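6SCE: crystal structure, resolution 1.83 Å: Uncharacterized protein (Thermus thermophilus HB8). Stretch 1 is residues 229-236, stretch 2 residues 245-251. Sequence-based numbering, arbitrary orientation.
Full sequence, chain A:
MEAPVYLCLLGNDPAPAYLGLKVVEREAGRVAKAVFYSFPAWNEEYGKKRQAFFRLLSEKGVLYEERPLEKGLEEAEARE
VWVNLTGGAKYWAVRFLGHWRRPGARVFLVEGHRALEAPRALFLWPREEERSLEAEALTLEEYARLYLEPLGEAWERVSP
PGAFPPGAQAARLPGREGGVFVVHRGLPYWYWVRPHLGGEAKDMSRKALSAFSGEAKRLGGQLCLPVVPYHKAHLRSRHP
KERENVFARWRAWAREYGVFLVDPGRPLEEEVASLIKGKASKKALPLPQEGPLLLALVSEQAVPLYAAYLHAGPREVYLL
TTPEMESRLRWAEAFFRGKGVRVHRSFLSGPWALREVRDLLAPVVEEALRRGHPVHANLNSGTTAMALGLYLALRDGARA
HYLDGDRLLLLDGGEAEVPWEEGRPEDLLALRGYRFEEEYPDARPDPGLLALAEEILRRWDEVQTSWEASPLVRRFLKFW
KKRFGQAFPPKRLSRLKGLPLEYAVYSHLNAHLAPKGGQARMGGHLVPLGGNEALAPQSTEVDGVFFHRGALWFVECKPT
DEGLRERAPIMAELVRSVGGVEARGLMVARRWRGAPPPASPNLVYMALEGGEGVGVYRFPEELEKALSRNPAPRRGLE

Stretch 1 (229-236) PYHKAHLR
Stretch 2 245-251: NVFARWR

Residues 245-251 are helical throughout (phi/psi near -62/-45), with Trp250 N to Val246 O at 3.1 Å a typical i+4 hydrogen bond. Stretch 1 runs extended through Tyr230 (-70/156), His231 (-84/78) occupies the N-cap position, and the helix follows from Lys232. The helix axes lie 10.6 Å apart at 150°, roughly antiparallel. In register, Leu235 CA sits 7.3 Å from Val246 CA and Tyr230 CA 8.0 Å from Trp250 CA. No hydrogen bond crosses; 339 Å² is buried by packing.

Asn245 makes no contact with stretch 1. Val246 (chi1 t) points toward it, its CG1 3.7 Å from Leu235 CD2 and, at the His234 ring edge, 4.2 Å from His234 CD2. Phe247 (t, chi2 57°) starts sideways, but its ring comes nearer: CD1 lies 3.8 Å from Leu235 CD1, and its edge meets the face of Tyr230 (p, chi2 77°), with centroids 4.9 Å apart and planes at 64°. Branched, apolar Leu235 (m, t) thus suits a site between several hydrocarbon surfaces. Ala248 and Arg249 stay clear.

Trp250 (m, chi2 -10°), buried, has the largest covered area. Its broad indole spans several neighbours: CE3 is 3.8 Å from Tyr230 CB, CZ3 3.6 Å from Leu235 CD2, CZ2 3.8 Å from His234 CD2 (t, chi2 75°), and CH2 3.4 Å from His231 O at the ring edge. Trp250 NE1 and His234 ND1 are hydrogen-bonded elsewhere in the structure, leaving ring carbons to pack here.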

ATOM      1  N   PRO A 229      15.467 -10.085 -11.852  1.00 30.87           N
ATOM      2  CA  PRO A 229      15.627 -11.167 -12.846  1.00 30.91           C
ATOM      3  C   PRO A 229      15.936 -12.438 -12.098  1.00 30.58           C
ATOM      4  O   PRO A 229      16.871 -12.475 -11.286  1.00 31.90           O
ATOM      5  CB  PRO A 229      16.800 -10.703 -13.708  1.00 32.40           C
ATOM      6  CG  PRO A 229      16.926  -9.234 -13.431  1.00 34.26           C
ATOM      7  CD  PRO A 229      16.542  -9.096 -11.988  1.00 31.70           C
ATOM      8  N   TYR A 230      15.099 -13.451 -12.292  1.00 30.85           N
ATOM      9  CA  TYR A 230      15.219 -14.651 -11.506  1.00 31.11           C
ATOM     10  C   TYR A 230      16.480 -15.439 -11.894  1.00 30.72           C
ATOM     11  O   TYR A 230      17.018 -15.285 -12.996  1.00 32.14           O
ATOM     12  CB  TYR A 230      13.939 -15.488 -11.538  1.00 31.52           C
ATOM     13  CG  TYR A 230      13.496 -16.019 -12.880  1.00 33.41           C
ATOM     14  CD1 TYR A 230      14.119 -17.117 -13.453  1.00 34.74           C
ATOM     15  CD2 TYR A 230      12.410 -15.456 -13.558  1.00 32.46           C
ATOM     16  CE1 TYR A 230      13.690 -17.619 -14.672  1.00 34.21           C
ATOM     17  CE2 TYR A 230      11.971 -15.963 -14.770  1.00 34.55           C
ATOM     18  CZ  TYR A 230      12.614 -17.047 -15.326  1.00 36.13           C
ATOM     19  OH  TYR A 230      12.192 -17.552 -16.540  1.00 37.70           O
ATOM     20  N   HIS A 231      16.937 -16.244 -10.957  1.00 31.06           N
ATOM     21  CA  HIS A 231      18.215 -16.967 -11.057  1.00 32.33           C
ATOM     22  C   HIS A 231      18.044 -18.270 -11.860  1.00 33.31           C
ATOM     23  O   HIS A 231      18.004 -19.364 -11.296  1.00 33.24           O
ATOM     24  CB  HIS A 231      18.712 -17.284  -9.661  1.00 32.22           C
ATOM     25  CG  HIS A 231      19.259 -16.091  -8.929  1.00 36.40           C
ATOM     26  ND1 HIS A 231      19.861 -16.193  -7.694  1.00 34.59           N
ATOM     27  CD2 HIS A 231      19.292 -14.770  -9.257  1.00 36.95           C
ATOM     28  CE1 HIS A 231      20.255 -14.992  -7.296  1.00 37.76           C
ATOM     29  NE2 HIS A 231      19.924 -14.112  -8.225  1.00 35.31           N
ATOM     30  N   LYS A 232      17.993 -18.103 -13.163  1.00 35.67           N
ATOM     31  CA  LYS A 232      17.755 -19.188 -14.088  1.00 38.59           C
ATOM     32  C   LYS A 232      18.863 -20.234 -13.992  1.00 40.63           C
ATOM     33  O   LYS A 232      18.572 -21.422 -14.099  1.00 39.40           O
ATOM     34  CB  LYS A 232      17.632 -18.680 -15.514  1.00 42.28           C
ATOM     35  CG  LYS A 232      16.980 -19.710 -16.423  1.00 45.94           C
ATOM     36  CD  LYS A 232      16.856 -19.201 -17.835  1.00 47.48           C
ATOM     37  CE  LYS A 232      15.609 -18.365 -18.007  1.00 47.25           C
ATOM     38  NZ  LYS A 232      15.487 -17.941 -19.425  1.00 47.96           N
ATOM     39  N   ALA A 233      20.107 -19.803 -13.755  1.00 38.20           N
ATOM     40  CA  ALA A 233      21.202 -20.748 -13.598  1.00 39.57           C
ATOM     41  C   ALA A 233      20.970 -21.664 -12.388  1.00 38.57           C
ATOM     42  O   ALA A 233      21.245 -22.862 -12.445  1.00 34.37           O
ATOM     43  CB  ALA A 233      22.537 -20.043 -13.493  1.00 39.84           C
ATOM     44  N   HIS A 234      20.424 -21.133 -11.301  1.00 33.69           N
ATOM     45  CA  HIS A 234      20.052 -21.997 -10.204  1.00 33.31           C
ATOM     46  C   HIS A 234      18.958 -23.010 -10.589  1.00 34.54           C
ATOM     47  O   HIS A 234      19.031 -24.181 -10.199  1.00 35.71           O
ATOM     48  CB  HIS A 234      19.579 -21.229  -8.977  1.00 33.44           C
ATOM     49  CG  HIS A 234      19.249 -22.119  -7.828  1.00 31.83           C
ATOM     50  ND1 HIS A 234      20.219 -22.729  -7.066  1.00 35.75           N
ATOM     51  CD2 HIS A 234      18.061 -22.506  -7.309  1.00 31.79           C
ATOM     52  CE1 HIS A 234      19.643 -23.443  -6.121  1.00 35.49           C
ATOM     53  NE2 HIS A 234      18.332 -23.323  -6.246  1.00 34.86           N
ATOM     54  N   LEU A 235      17.947 -22.556 -11.306  1.00 32.71           N
ATOM     55  CA  LEU A 235      16.871 -23.451 -11.752  1.00 33.74           C
ATOM     56  C   LEU A 235      17.427 -24.607 -12.625  1.00 36.26           C
ATOM     57  O   LEU A 235      16.965 -25.747 -12.517  1.00 32.63           O
ATOM     58  CB  LEU A 235      15.842 -22.690 -12.571  1.00 33.35           C
ATOM     59  CG  LEU A 235      14.996 -21.660 -11.819  1.00 34.10           C
ATOM     60  CD1 LEU A 235      14.010 -21.051 -12.790  1.00 36.16           C
ATOM     61  CD2 LEU A 235      14.323 -22.258 -10.602  1.00 34.58           C
ATOM     62  N   ARG A 236      18.396 -24.289 -13.477  1.00 33.92           N
ATOM     63  CA  ARG A 236      19.006 -25.294 -14.339  1.00 38.75           C
ATOM     64  C   ARG A 236      19.807 -26.340 -13.569  1.00 39.11           C
ATOM     65  O   ARG A 236      20.019 -27.436 -14.061  1.00 38.51           O
ATOM     66  CB  ARG A 236      19.831 -24.644 -15.441  1.00 41.64           C
ATOM     67  CG  ARG A 236      18.960 -23.979 -16.490  1.00 47.35           C
ATOM     68  CD  ARG A 236      19.742 -23.045 -17.394  1.00 51.41           C
ATOM     69  NE  ARG A 236      18.929 -22.548 -18.512  1.00 53.93           N
ATOM     70  CZ  ARG A 236      19.260 -21.521 -19.285  1.00 57.49           C
ATOM     71  NH1 ARG A 236      20.385 -20.849 -19.064  1.00 60.27           N
ATOM     72  NH2 ARG A 236      18.465 -21.158 -20.285  1.00 59.72           N
ATOM     73  N   ASN A 245       9.094 -26.537  -8.339  1.00 33.64           N
ATOM     74  CA  ASN A 245       8.787 -26.144  -6.963  1.00 36.78           C
ATOM     75  C   ASN A 245       9.522 -24.840  -6.588  1.00 36.96           C
ATOM     76  O   ASN A 245       8.933 -23.945  -5.974  1.00 36.31           O
ATOM     77  CB  ASN A 245       9.193 -27.223  -5.976  1.00 37.39           C
ATOM     78  CG  ASN A 245       8.344 -28.482  -6.100  1.00 40.81           C
ATOM     79  OD1 ASN A 245       7.351 -28.494  -6.805  1.00 40.37           O
ATOM     80  ND2 ASN A 245       8.731 -29.526  -5.393  1.00 40.52           N
ATOM     81  N   VAL A 246      10.801 -24.774  -6.942  1.00 36.61           N
ATOM     82  CA  VAL A 246      11.650 -23.617  -6.619  1.00 36.79           C
ATOM     83  C   VAL A 246      11.105 -22.374  -7.277  1.00 38.33           C
ATOM     84  O   VAL A 246      10.938 -21.332  -6.617  1.00 37.88           O
ATOM     85  CB  VAL A 246      13.098 -23.832  -7.050  1.00 36.79           C
ATOM     86  CG1 VAL A 246      13.891 -22.524  -6.935  1.00 37.67           C
ATOM     87  CG2 VAL A 246      13.747 -24.912  -6.198  1.00 37.51           C
ATOM     88  N   PHE A 247      10.797 -22.487  -8.566  1.00 33.48           N
ATOM     89  CA  PHE A 247      10.277 -21.381  -9.327  1.00 36.20           C
ATOM     90  C   PHE A 247       8.931 -20.869  -8.826  1.00 38.30           C
ATOM     91  O   PHE A 247       8.690 -19.636  -8.781  1.00 36.93           O
ATOM     92  CB  PHE A 247      10.137 -21.756 -10.792  1.00 35.65           C
ATOM     93  CG  PHE A 247       9.828 -20.593 -11.659  1.00 36.51           C
ATOM     94  CD1 PHE A 247      10.678 -19.493 -11.675  1.00 37.35           C
ATOM     95  CD2 PHE A 247       8.675 -20.565 -12.433  1.00 41.20           C
ATOM     96  CE1 PHE A 247      10.390 -18.392 -12.463  1.00 37.30           C
ATOM     97  CE2 PHE A 247       8.379 -19.456 -13.227  1.00 43.92           C
ATOM     98  CZ  PHE A 247       9.236 -18.373 -13.240  1.00 40.32           C
ATOM     99  N   ALA A 248       8.055 -21.802  -8.475  1.00 33.00           N
ATOM    100  CA  ALA A 248       6.752 -21.458  -7.908  1.00 34.83           C
ATOM    101  C   ALA A 248       6.908 -20.692  -6.588  1.00 33.20           C
ATOM    102  O   ALA A 248       6.155 -19.758  -6.322  1.00 36.73           O
ATOM    103  CB  ALA A 248       5.911 -22.723  -7.686  1.00 35.45           C
ATOM    104  N   ARG A 249       7.866 -21.099  -5.778  1.00 35.23           N
ATOM    105  CA  ARG A 249       8.178 -20.408  -4.519  1.00 39.12           C
ATOM    106  C   ARG A 249       8.617 -18.964  -4.769  1.00 38.65           C
ATOM    107  O   ARG A 249       8.109 -18.049  -4.127  1.00 37.83           O
ATOM    108  CB  ARG A 249       9.244 -21.139  -3.728  1.00 38.89           C
ATOM    109  CG  ARG A 249       8.748 -22.399  -3.029  1.00 42.00           C
ATOM    110  CD  ARG A 249       9.738 -22.888  -2.000  1.00 43.32           C
ATOM    111  NE  ARG A 249      10.954 -23.491  -2.566  1.00 46.32           N
ATOM    112  CZ  ARG A 249      11.112 -24.791  -2.843  1.00 45.99           C
ATOM    113  NH1 ARG A 249      10.115 -25.657  -2.669  1.00 44.54           N
ATOM    114  NH2 ARG A 249      12.267 -25.229  -3.319  1.00 46.77           N
ATOM    115  N   TRP A 250       9.547 -18.768  -5.696  1.00 34.24           N
ATOM    116  CA  TRP A 250       9.992 -17.404  -6.101  1.00 34.83           C
ATOM    117  C   TRP A 250       8.861 -16.529  -6.617  1.00 35.32           C
ATOM    118  O   TRP A 250       8.740 -15.333  -6.264  1.00 32.42           O
ATOM    119  CB  TRP A 250      11.060 -17.469  -7.188  1.00 33.88           C
ATOM    120  CG  TRP A 250      12.316 -18.172  -6.792  1.00 31.97           C
ATOM    121  CD1 TRP A 250      12.688 -18.576  -5.551  1.00 33.02           C
ATOM    122  CD2 TRP A 250      13.379 -18.520  -7.666  1.00 29.75           C
ATOM    123  NE1 TRP A 250      13.919 -19.184  -5.600  1.00 33.38           N
ATOM    124  CE2 TRP A 250      14.368 -19.144  -6.893  1.00 31.51           C
ATOM    125  CE3 TRP A 250      13.588 -18.360  -9.041  1.00 31.87           C
ATOM    126  CZ2 TRP A 250      15.550 -19.637  -7.450  1.00 32.96           C
ATOM    127  CZ3 TRP A 250      14.769 -18.845  -9.592  1.00 31.67           C
ATOM    128  CH2 TRP A 250      15.735 -19.449  -8.796  1.00 30.52           C
ATOM    129  N   ARG A 251       8.008 -17.111  -7.450  1.00 34.11           N
ATOM    130  CA  ARG A 251       6.884 -16.379  -7.983  1.00 37.24           C
ATOM    131  C   ARG A 251       5.925 -15.960  -6.852  1.00 35.82           C
ATOM    132  O   ARG A 251       5.437 -14.827  -6.836  1.00 37.58           O
ATOM    133  CB  ARG A 251       6.116 -17.223  -9.001  1.00 42.59           C
ATOM    134  CG  ARG A 251       6.854 -17.486 -10.308  1.00 50.80           C
ATOM    135  CD  ARG A 251       6.882 -16.282 -11.228  1.00 60.23           C
ATOM    136  NE  ARG A 251       5.580 -15.977 -11.825  1.00 69.31           N
ATOM    137  CZ  ARG A 251       5.308 -14.873 -12.527  1.00 75.64           C
ATOM    138  NH1 ARG A 251       6.242 -13.946 -12.739  1.00 77.41           N
ATOM    139  NH2 ARG A 251       4.088 -14.695 -13.026  1.00 78.78           N
TER